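Local atomic coordinates of stage II sporulation protein E (SpoIIE) (Moorella thermoacetica, PDB entry 3ZT9), a protein that probably removes phosphate from serine or threonine of partner proteins in stressosome signalling, as a manganese-binding phosphatase of the PP2C clan. Residues A[19-24]-A[186-191]; A[47-52]-A[74-79]; A[66-71]-A[84-89]. All coordinates share one frame; numbering follows the deposited sequence.

Contact 1: A[19-24]-A[186-191]; sequences CGDACL and DVAVIV
Gly20 and Asp186 supply the direct hydrogen bond of this contact: Gly20 N donates to Asp186 OD1 over 3.1 Å, nearly straight at 165°. The donor stands above the carboxylate plane, 69° out of it. Asp186 OD1 also accepts from Arg13 N, so two backbone amides hold this oxygen and limit the turning of the group. Asp186 OD2 and Asp21 OD1 share water 2, which donates to Asp21 OD1 over 2.7 Å and to Asp186 OD2 over the same 2.7 Å, bridging the two carboxylates, whose nearest oxygens, Asp21 OD1 and Asp186 OD2, are 4.5 Å apart. Asp21 OD2 is hydrogen-bonded to Ser149 OG, and water 1 lies within reach of Asp21 OD1 and Asp186 O. Within 19-24, Cys19 SG accepts the N-H of Asp21, and the same sulfur leans against Asp186 CB.

Strands 21-28 and 187-192 belong to different antiparallel sheets, and the contact is where the two layers of the PP2C-type beta sandwich meet face to face. The axes of 21-24 and 187-191 run 15° apart and approach to 6.7 Å, a close spacing that the small side chains between them permit.

Beyond the aspartates the interface turns apolar. Asp21 CB sits 3.6 Å from Ala188 CB, methylene against methyl. Cys23 SG, anti to its own carbonyl carbon, drops between the layers, 3.8 Å from Ala188 CB and 4.0 Å from Ile190 CG1. Ile190 CD1 extends further to Cys23 CB and the carbonyl oxygen of Leu24. Ala22 and Leu24 point away from this interface and pack on helix 43-60, while Ile8 and Thr10 of strand 6-11 also touch Cys23.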
loop_
_atom_site.group_PDB
_atom_site.type_symbol
_atom_site.label_atom_id
_atom_site.label_comp_id
_atom_site.label_asym_id
_atom_site.label_seq_id
_atom_site.Cartn_x
_atom_site.Cartn_y
_atom_site.Cartn_z
ATOM N N CYS A 19 -2.558 -6.367 14.536
ATOM C CA CYS A 19 -2.385 -6.604 13.106
ATOM C C CYS A 19 -0.982 -6.259 12.654
ATOM O O CYS A 19 -0.522 -5.142 12.833
ATOM C CB CYS A 19 -3.419 -5.797 12.300
ATOM S SG CYS A 19 -3.298 -5.962 10.504
ATOM N N GLY A 20 -0.301 -7.224 12.039
ATOM C CA GLY A 20 1.063 -6.992 11.584
ATOM C C GLY A 20 1.237 -6.211 10.300
ATOM O O GLY A 20 2.359 -5.979 9.878
ATOM N N ASP A 21 0.138 -5.795 9.668
ATOM C CA ASP A 21 0.189 -4.912 8.514
ATOM C C ASP A 21 -0.207 -3.482 8.938
ATOM O O ASP A 21 -0.829 -3.280 9.971
ATOM C CB ASP A 21 -0.809 -5.348 7.407
ATOM C CG ASP A 21 -0.514 -6.704 6.787
ATOM O OD1 ASP A 21 0.585 -7.259 6.960
ATOM O OD2 ASP A 21 -1.425 -7.187 6.065
ATOM N N ALA A 22 0.136 -2.488 8.124
ATOM C CA ALA A 22 -0.264 -1.118 8.394
ATOM C C ALA A 22 -0.608 -0.368 7.110
ATOM O O ALA A 22 -0.030 -0.639 6.069
ATOM C CB ALA A 22 0.847 -0.376 9.138
ATOM N N CYS A 23 -1.522 0.600 7.221
ATOM C CA CYS A 23 -1.948 1.463 6.106
ATOM C C CYS A 23 -1.716 2.951 6.424
ATOM O O CYS A 23 -1.826 3.376 7.576
ATOM C CB CYS A 23 -3.457 1.252 5.832
ATOM S SG CYS A 23 -3.795 -0.401 5.217
ATOM N N LEU A 24 -1.417 3.737 5.387
ATOM C CA LEU A 24 -1.314 5.194 5.494
ATOM C C LEU A 24 -2.048 5.816 4.313
ATOM O O LEU A 24 -1.897 5.370 3.179
ATOM C CB LEU A 24 0.146 5.631 5.405
ATOM C CG LEU A 24 0.386 7.146 5.361
ATOM C CD1 LEU A 24 0.072 7.773 6.695
ATOM C CD2 LEU A 24 1.824 7.428 4.982
ATOM N N ASP A 186 -2.233 -11.627 8.373
ATOM C CA ASP A 186 -2.785 -10.272 8.442
ATOM C C ASP A 186 -3.247 -9.817 7.075
ATOM O O ASP A 186 -2.677 -10.227 6.071
ATOM C CB ASP A 186 -1.707 -9.328 8.930
ATOM C CG ASP A 186 -1.180 -9.727 10.300
ATOM O OD1 ASP A 186 -1.968 -9.738 11.234
ATOM O OD2 ASP A 186 0.001 -10.014 10.425
ATOM N N VAL A 187 -4.251 -8.947 7.035
ATOM C CA VAL A 187 -4.788 -8.451 5.758
ATOM C C VAL A 187 -4.807 -6.933 5.812
ATOM O O VAL A 187 -5.161 -6.343 6.839
ATOM C CB VAL A 187 -6.196 -9.013 5.494
ATOM C CG1 VAL A 187 -6.887 -8.283 4.332
ATOM C CG2 VAL A 187 -6.128 -10.555 5.240
ATOM N N ALA A 188 -4.440 -6.277 4.710
ATOM C CA ALA A 188 -4.551 -4.837 4.634
ATOM C C ALA A 188 -4.921 -4.475 3.199
ATOM O O ALA A 188 -4.343 -5.010 2.259
ATOM C CB ALA A 188 -3.213 -4.167 4.997
ATOM N N VAL A 189 -5.855 -3.550 3.031
ATOM C CA VAL A 189 -6.297 -3.162 1.699
ATOM C C VAL A 189 -6.618 -1.696 1.687
ATOM O O VAL A 189 -7.294 -1.229 2.605
ATOM C CB VAL A 189 -7.636 -3.849 1.313
ATOM C CG1 VAL A 189 -7.922 -3.598 -0.203
ATOM C CG2 VAL A 189 -7.606 -5.327 1.625
ATOM N N ILE A 190 -6.210 -0.995 0.615
ATOM C CA ILE A 190 -6.650 0.388 0.368
ATOM C C ILE A 190 -7.270 0.458 -1.027
ATOM O O ILE A 190 -6.742 -0.143 -1.955
ATOM C CB ILE A 190 -5.443 1.361 0.379
ATOM C CG1 ILE A 190 -4.840 1.395 1.790
ATOM C CG2 ILE A 190 -5.882 2.751 -0.011
ATOM C CD1 ILE A 190 -3.554 2.283 1.853
ATOM N N VAL A 191 -8.403 1.145 -1.184
ATOM C CA VAL A 191 -8.905 1.480 -2.518
ATOM C C VAL A 191 -9.096 2.992 -2.529
ATOM O O VAL A 191 -9.633 3.509 -1.572
ATOM C CB VAL A 191 -10.259 0.807 -2.776
ATOM C CG1 VAL A 191 -10.926 1.412 -4.021
ATOM C CG2 VAL A 191 -10.076 -0.755 -2.914
HETATM O O HOH W 1 0.038 -9.767 5.695
HETATM O O HOH W 2 1.799 -8.920 8.777
#

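Contact 2: A[47-52]-A[74-79]; sequences ARAAEI and RELRGT
Leu76 and Ile52 form the tight part of the contact of helix 43-60 with the end of helix 65-76 and the turn after it. Leu76 CD2 lies 3.3 Å from the backbone oxygen of Ala49 and 3.8 Å from Ile52 CG2, the Leu76 and Ile52 side chains sliding past each other in opposite directions. Ala49 CB touches the same Leu76 methyl at 3.9 Å; its small size lets the two segments come close. Beside it stands Thr79, whose backbone closes a type II turn beginning at Leu76. Leu76 O is gripped twice, by Thr79 OG1 at 2.8 Å and by Thr79 N at 3.1 Å. The hydroxyl sits between backbone N and carbonyl carbon (chi1 73°), the crowded position, and also has Gly81 N as a partner. Thr79 CG2 then meets Ile52 CD1 tip to tip, 4.0 Å away.

The outer side is looser. Arg48 runs extended, and Ile52 CD1 lies over one face of its guanidinium, 3.6 Å above the plane and offset toward the rim. Its NH2 comes no nearer than 4.3 Å to Thr79 CG2, a grazing touch. Glu75 meets Ile52 CG2 with its CB and its backbone oxygen. Both charged residues are exposed.

No hydrogen bond or salt bridge crosses between 47-52 and 74-79: Thr79 OG1 spends its hydrogen bonds on Leu76 O and Gly81 N and its backbone oxygen on Tyr126 OH, none on 47-52, so cohesion here rests on methyl packing and the fit of Leu76 against Ala49 and Ile52.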
loop_
_atom_site.group_PDB
_atom_site.type_symbol
_atom_site.label_atom_id
_atom_site.label_comp_id
_atom_site.label_asym_id
_atom_site.label_seq_id
_atom_site.Cartn_x
_atom_site.Cartn_y
_atom_site.Cartn_z
ATOM N N ALA A 47 3.708 -5.895 13.812
ATOM C CA ALA A 47 2.946 -4.665 13.812
ATOM C C ALA A 47 3.885 -3.474 14.086
ATOM O O ALA A 47 3.780 -2.411 13.460
ATOM C CB ALA A 47 1.836 -4.742 14.899
ATOM N N ARG A 48 4.792 -3.643 15.044
ATOM C CA ARG A 48 5.760 -2.586 15.364
ATOM C C ARG A 48 6.524 -2.189 14.104
ATOM O O ARG A 48 6.725 -1.004 13.812
ATOM C CB ARG A 48 6.772 -3.085 16.397
ATOM C CG ARG A 48 8.082 -2.249 16.471
ATOM C CD ARG A 48 8.906 -2.673 17.713
ATOM N NE ARG A 48 10.299 -2.176 17.694
ATOM C CZ ARG A 48 10.654 -0.898 17.876
ATOM N NH1 ARG A 48 9.727 0.040 18.082
ATOM N NH2 ARG A 48 11.942 -0.544 17.825
ATOM N N ALA A 49 6.932 -3.183 13.334
ATOM C CA ALA A 49 7.743 -2.864 12.146
ATOM C C ALA A 49 6.908 -2.194 11.070
ATOM O O ALA A 49 7.357 -1.213 10.457
ATOM C CB ALA A 49 8.439 -4.113 11.583
ATOM N N ALA A 50 5.700 -2.697 10.842
ATOM C CA ALA A 50 4.832 -2.124 9.797
ATOM C C ALA A 50 4.510 -0.678 10.161
ATOM O O ALA A 50 4.521 0.194 9.299
ATOM C CB ALA A 50 3.566 -2.920 9.622
ATOM N N GLU A 51 4.264 -0.422 11.442
ATOM C CA GLU A 51 3.942 0.936 11.889
ATOM C C GLU A 51 5.170 1.861 11.848
ATOM O O GLU A 51 5.061 3.035 11.495
ATOM C CB GLU A 51 3.276 0.915 13.279
ATOM C CG GLU A 51 1.908 0.181 13.250
ATOM C CD GLU A 51 0.814 0.943 12.472
ATOM O OE1 GLU A 51 0.955 2.141 12.182
ATOM O OE2 GLU A 51 -0.219 0.337 12.160
ATOM N N ILE A 52 6.350 1.355 12.182
ATOM C CA ILE A 52 7.568 2.142 11.974
ATOM C C ILE A 52 7.731 2.542 10.495
ATOM O O ILE A 52 8.090 3.704 10.172
ATOM C CB ILE A 52 8.819 1.367 12.410
ATOM C CG1 ILE A 52 8.885 1.321 13.958
ATOM C CG2 ILE A 52 10.080 2.072 11.900
ATOM C CD1 ILE A 52 9.921 0.426 14.464
ATOM N N ARG A 74 16.481 2.389 6.954
ATOM C CA ARG A 74 17.328 2.761 8.101
ATOM C C ARG A 74 16.561 2.645 9.431
ATOM O O ARG A 74 17.094 2.165 10.428
ATOM C CB ARG A 74 17.879 4.183 7.928
ATOM C CG ARG A 74 18.682 4.691 9.114
ATOM C CD ARG A 74 19.206 6.113 8.877
ATOM N NE ARG A 74 18.234 7.149 9.230
ATOM C CZ ARG A 74 18.379 8.440 8.941
ATOM N NH1 ARG A 74 19.452 8.863 8.283
ATOM N NH2 ARG A 74 17.445 9.311 9.304
ATOM N N GLU A 75 15.310 3.091 9.466
ATOM C CA GLU A 75 14.557 3.052 10.724
ATOM C C GLU A 75 14.161 1.618 11.107
ATOM O O GLU A 75 13.858 1.348 12.269
ATOM C CB GLU A 75 13.296 3.915 10.626
ATOM C CG GLU A 75 13.556 5.375 10.437
ATOM C CD GLU A 75 14.066 6.039 11.685
ATOM O OE1 GLU A 75 14.245 5.340 12.699
ATOM O OE2 GLU A 75 14.286 7.264 11.650
ATOM N N LEU A 76 14.142 0.711 10.126
ATOM C CA LEU A 76 13.760 -0.683 10.369
ATOM C C LEU A 76 14.936 -1.619 10.710
ATOM O O LEU A 76 14.733 -2.774 11.049
ATOM C CB LEU A 76 12.972 -1.255 9.170
ATOM C CG LEU A 76 11.561 -0.696 9.073
ATOM C CD1 LEU A 76 10.963 -1.025 7.683
ATOM C CD2 LEU A 76 10.693 -1.254 10.158
ATOM N N ARG A 77 16.166 -1.132 10.653
ATOM C CA ARG A 77 17.288 -1.973 11.056
ATOM C C ARG A 77 17.055 -2.409 12.498
ATOM O O ARG A 77 16.667 -1.591 13.337
ATOM C CB ARG A 77 18.606 -1.219 10.915
ATOM C CG ARG A 77 19.005 -0.967 9.476
ATOM C CD ARG A 77 20.373 -0.330 9.404
ATOM N NE ARG A 77 20.920 -0.335 8.052
ATOM C CZ ARG A 77 21.223 -1.432 7.360
ATOM N NH1 ARG A 77 21.016 -2.641 7.870
ATOM N NH2 ARG A 77 21.722 -1.317 6.137
ATOM N N GLY A 78 17.265 -3.698 12.765
ATOM C CA GLY A 78 17.126 -4.248 14.102
ATOM C C GLY A 78 15.706 -4.620 14.509
ATOM O O GLY A 78 15.492 -5.042 15.634
ATOM N N THR A 79 14.731 -4.464 13.618
ATOM C CA THR A 79 13.342 -4.833 13.917
ATOM C C THR A 79 12.995 -6.096 13.124
ATOM O O THR A 79 13.882 -6.689 12.524
ATOM C CB THR A 79 12.367 -3.709 13.481
ATOM O OG1 THR A 79 12.272 -3.687 12.046
ATOM C CG2 THR A 79 12.816 -2.354 13.983
#

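Contact 3: A[66-71]-A[84-89]; sequences VNIFQL and AALCRV
Ala84 O is approached by two carbons of the Phe69 ring, CE1 at 3.6 Å and CZ slightly further off. The oxygen lies at the ring edge, in its plane, so aromatic C-H groups rather than the pi face are turned to the carbonyl. Leu86 N occupies a similar place at the same edge, 3.9 Å from Phe69 CZ. The ring is thus set edge-on against the backbone of strand 82-90, whose pairing with Val101 and Ala99 of the neighbouring strand involves these same two residues. No hydrogen bond joins the two segments.

The remaining touches are apolar. Phe69 CE2 rests 4.0 Å from Leu86 CB, and CE1 reaches Ala84 CB more loosely at 4.4 Å. One helical step away, Ile68 CD1 meets Leu86 CD2 at 3.8 Å, the two side chains crossing at about a right angle; Ile68 CG2 backs the same methyl. Leu86 carries its CG anti to the backbone N (chi1 171°); of its methyls CD2 meets Ile68. Ala99, Val101, Tyr128 and Leu132 also touch the Phe69 side chain, while Met57 and Ser60 of helix 43-60 touch Ile68. An alanine in place of Phe69 would probably open a gap over the strand, losing the ring-edge contacts with Ala84 O, Leu86 N and Leu86 CB.

The short helix and strand axes run nearly antiparallel, at 156°, and stay 10.6 Å apart. Ala84 and Leu86 point to the helix, whereas Ala85 between them points away. One face of the strand is thus turned to the helix, as where a helix covers the outer face of a sheet, here the helical layer of the PP2C-type sandwich, in which helix 65-76 leads through a short turn into strand 82-90.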
loop_
_atom_site.group_PDB
_atom_site.type_symbol
_atom_site.label_atom_id
_atom_site.label_comp_id
_atom_site.label_asym_id
_atom_site.label_seq_id
_atom_site.Cartn_x
_atom_site.Cartn_y
_atom_site.Cartn_z
ATOM N N VAL A 66 12.827 7.620 -3.501
ATOM C CA VAL A 66 14.116 7.016 -3.196
ATOM C C VAL A 66 14.493 7.300 -1.758
ATOM O O VAL A 66 14.833 6.391 -0.989
ATOM C CB VAL A 66 15.217 7.522 -4.156
ATOM C CG1 VAL A 66 16.612 7.181 -3.606
ATOM C CG2 VAL A 66 14.985 6.933 -5.572
ATOM N N ASN A 67 14.433 8.574 -1.396
ATOM C CA ASN A 67 14.705 8.964 -0.017
ATOM C C ASN A 67 13.737 8.294 0.957
ATOM O O ASN A 67 14.149 7.795 2.010
ATOM C CB ASN A 67 14.621 10.472 0.149
ATOM C CG ASN A 67 15.202 10.931 1.469
ATOM O OD1 ASN A 67 16.407 10.806 1.707
ATOM N ND2 ASN A 67 14.353 11.452 2.340
ATOM N N ILE A 68 12.457 8.269 0.609
ATOM C CA ILE A 68 11.449 7.703 1.509
ATOM C C ILE A 68 11.765 6.248 1.861
ATOM O O ILE A 68 11.764 5.868 3.031
ATOM C CB ILE A 68 10.046 7.798 0.927
ATOM C CG1 ILE A 68 9.540 9.244 0.964
ATOM C CG2 ILE A 68 9.070 6.887 1.714
ATOM C CD1 ILE A 68 8.385 9.497 -0.020
ATOM N N PHE A 69 12.097 5.446 0.858
ATOM C CA PHE A 69 12.334 4.025 1.087
ATOM C C PHE A 69 13.666 3.792 1.761
ATOM O O PHE A 69 13.782 2.900 2.583
ATOM C CB PHE A 69 12.225 3.249 -0.251
ATOM C CG PHE A 69 10.819 2.848 -0.584
ATOM C CD1 PHE A 69 10.305 1.652 -0.117
ATOM C CD2 PHE A 69 10.010 3.689 -1.295
ATOM C CE1 PHE A 69 8.980 1.281 -0.381
ATOM C CE2 PHE A 69 8.693 3.331 -1.593
ATOM C CZ PHE A 69 8.179 2.119 -1.137
ATOM N N GLN A 70 14.658 4.628 1.449
ATOM C CA GLN A 70 15.987 4.525 2.065
ATOM C C GLN A 70 15.913 4.859 3.559
ATOM O O GLN A 70 16.481 4.157 4.368
ATOM C CB GLN A 70 17.027 5.408 1.335
ATOM C CG GLN A 70 17.461 4.836 -0.020
ATOM C CD GLN A 70 18.419 5.744 -0.772
ATOM O OE1 GLN A 70 18.720 6.858 -0.334
ATOM N NE2 GLN A 70 18.910 5.267 -1.907
ATOM N N LEU A 71 15.173 5.896 3.943
ATOM C CA LEU A 71 14.987 6.167 5.365
ATOM C C LEU A 71 14.178 5.048 6.058
ATOM O O LEU A 71 14.481 4.691 7.193
ATOM C CB LEU A 71 14.347 7.536 5.628
ATOM C CG LEU A 71 14.120 7.855 7.127
ATOM C CD1 LEU A 71 13.239 6.827 7.776
ATOM C CD2 LEU A 71 15.392 7.940 7.959
ATOM N N ALA A 84 6.891 -3.002 1.829
ATOM C CA ALA A 84 5.980 -1.832 1.773
ATOM C C ALA A 84 5.827 -1.312 0.354
ATOM O O ALA A 84 6.716 -1.464 -0.478
ATOM C CB ALA A 84 6.546 -0.701 2.653
ATOM N N ALA A 85 4.684 -0.706 0.095
ATOM C CA ALA A 85 4.406 -0.074 -1.191
ATOM C C ALA A 85 3.984 1.345 -0.882
ATOM O O ALA A 85 3.319 1.572 0.122
ATOM C CB ALA A 85 3.264 -0.799 -1.866
ATOM N N LEU A 86 4.307 2.281 -1.771
ATOM C CA LEU A 86 3.800 3.627 -1.667
ATOM C C LEU A 86 3.437 4.101 -3.070
ATOM O O LEU A 86 4.194 3.883 -4.041
ATOM C CB LEU A 86 4.897 4.521 -1.101
ATOM C CG LEU A 86 4.606 6.018 -1.111
ATOM C CD1 LEU A 86 3.459 6.287 -0.211
ATOM C CD2 LEU A 86 5.865 6.766 -0.621
ATOM N N CYS A 87 2.277 4.724 -3.163
ATOM C CA CYS A 87 1.824 5.389 -4.395
ATOM C C CYS A 87 1.699 6.856 -4.080
ATOM O O CYS A 87 1.111 7.231 -3.067
ATOM C CB CYS A 87 0.425 4.928 -4.825
ATOM S SG CYS A 87 0.290 3.263 -5.453
ATOM N N ARG A 88 2.211 7.696 -4.957
ATOM C CA ARG A 88 2.117 9.138 -4.744
ATOM C C ARG A 88 1.291 9.643 -5.914
ATOM O O ARG A 88 1.698 9.492 -7.051
ATOM C CB ARG A 88 3.506 9.794 -4.746
ATOM C CG ARG A 88 3.494 11.349 -4.662
ATOM C CD ARG A 88 4.971 11.887 -4.707
ATOM N NE ARG A 88 5.097 13.319 -4.413
ATOM C CZ ARG A 88 4.839 14.282 -5.284
ATOM N NH1 ARG A 88 4.419 13.983 -6.510
ATOM N NH2 ARG A 88 4.991 15.550 -4.934
ATOM N N VAL A 89 0.114 10.171 -5.629
ATOM C CA VAL A 89 -0.809 10.597 -6.693
ATOM C C VAL A 89 -0.952 12.099 -6.701
ATOM O O VAL A 89 -1.540 12.686 -5.790
ATOM C CB VAL A 89 -2.191 9.980 -6.461
ATOM C CG1 VAL A 89 -3.083 10.218 -7.672
ATOM C CG2 VAL A 89 -2.014 8.477 -6.152
#

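Overall arrangement
The three contacts step through the layers of one domain. Contact 1 joins the two sheets; contact 3 lays helix 65-76 on the sheet that holds strand 21-28, and contact 2 ties the end of that helix to helix 43-60. Contacts 1 and 2 touch directly, with Cys19 O 3.2 Å from Ala47 CB and Gly20 O 3.3 Å from Ala50 CB. Contacts 1 and 3 stay about 6 Å apart at their nearest atoms. A bound manganese ion lies about 4 Å from the Asp21 side chain, a bound manganese about 8 Å from Ala49. Contact 1 therefore borders the manganese pair that shares Asp38, with Gly39 and Gly41 at one ion and Asp150 and Asp185 at the other.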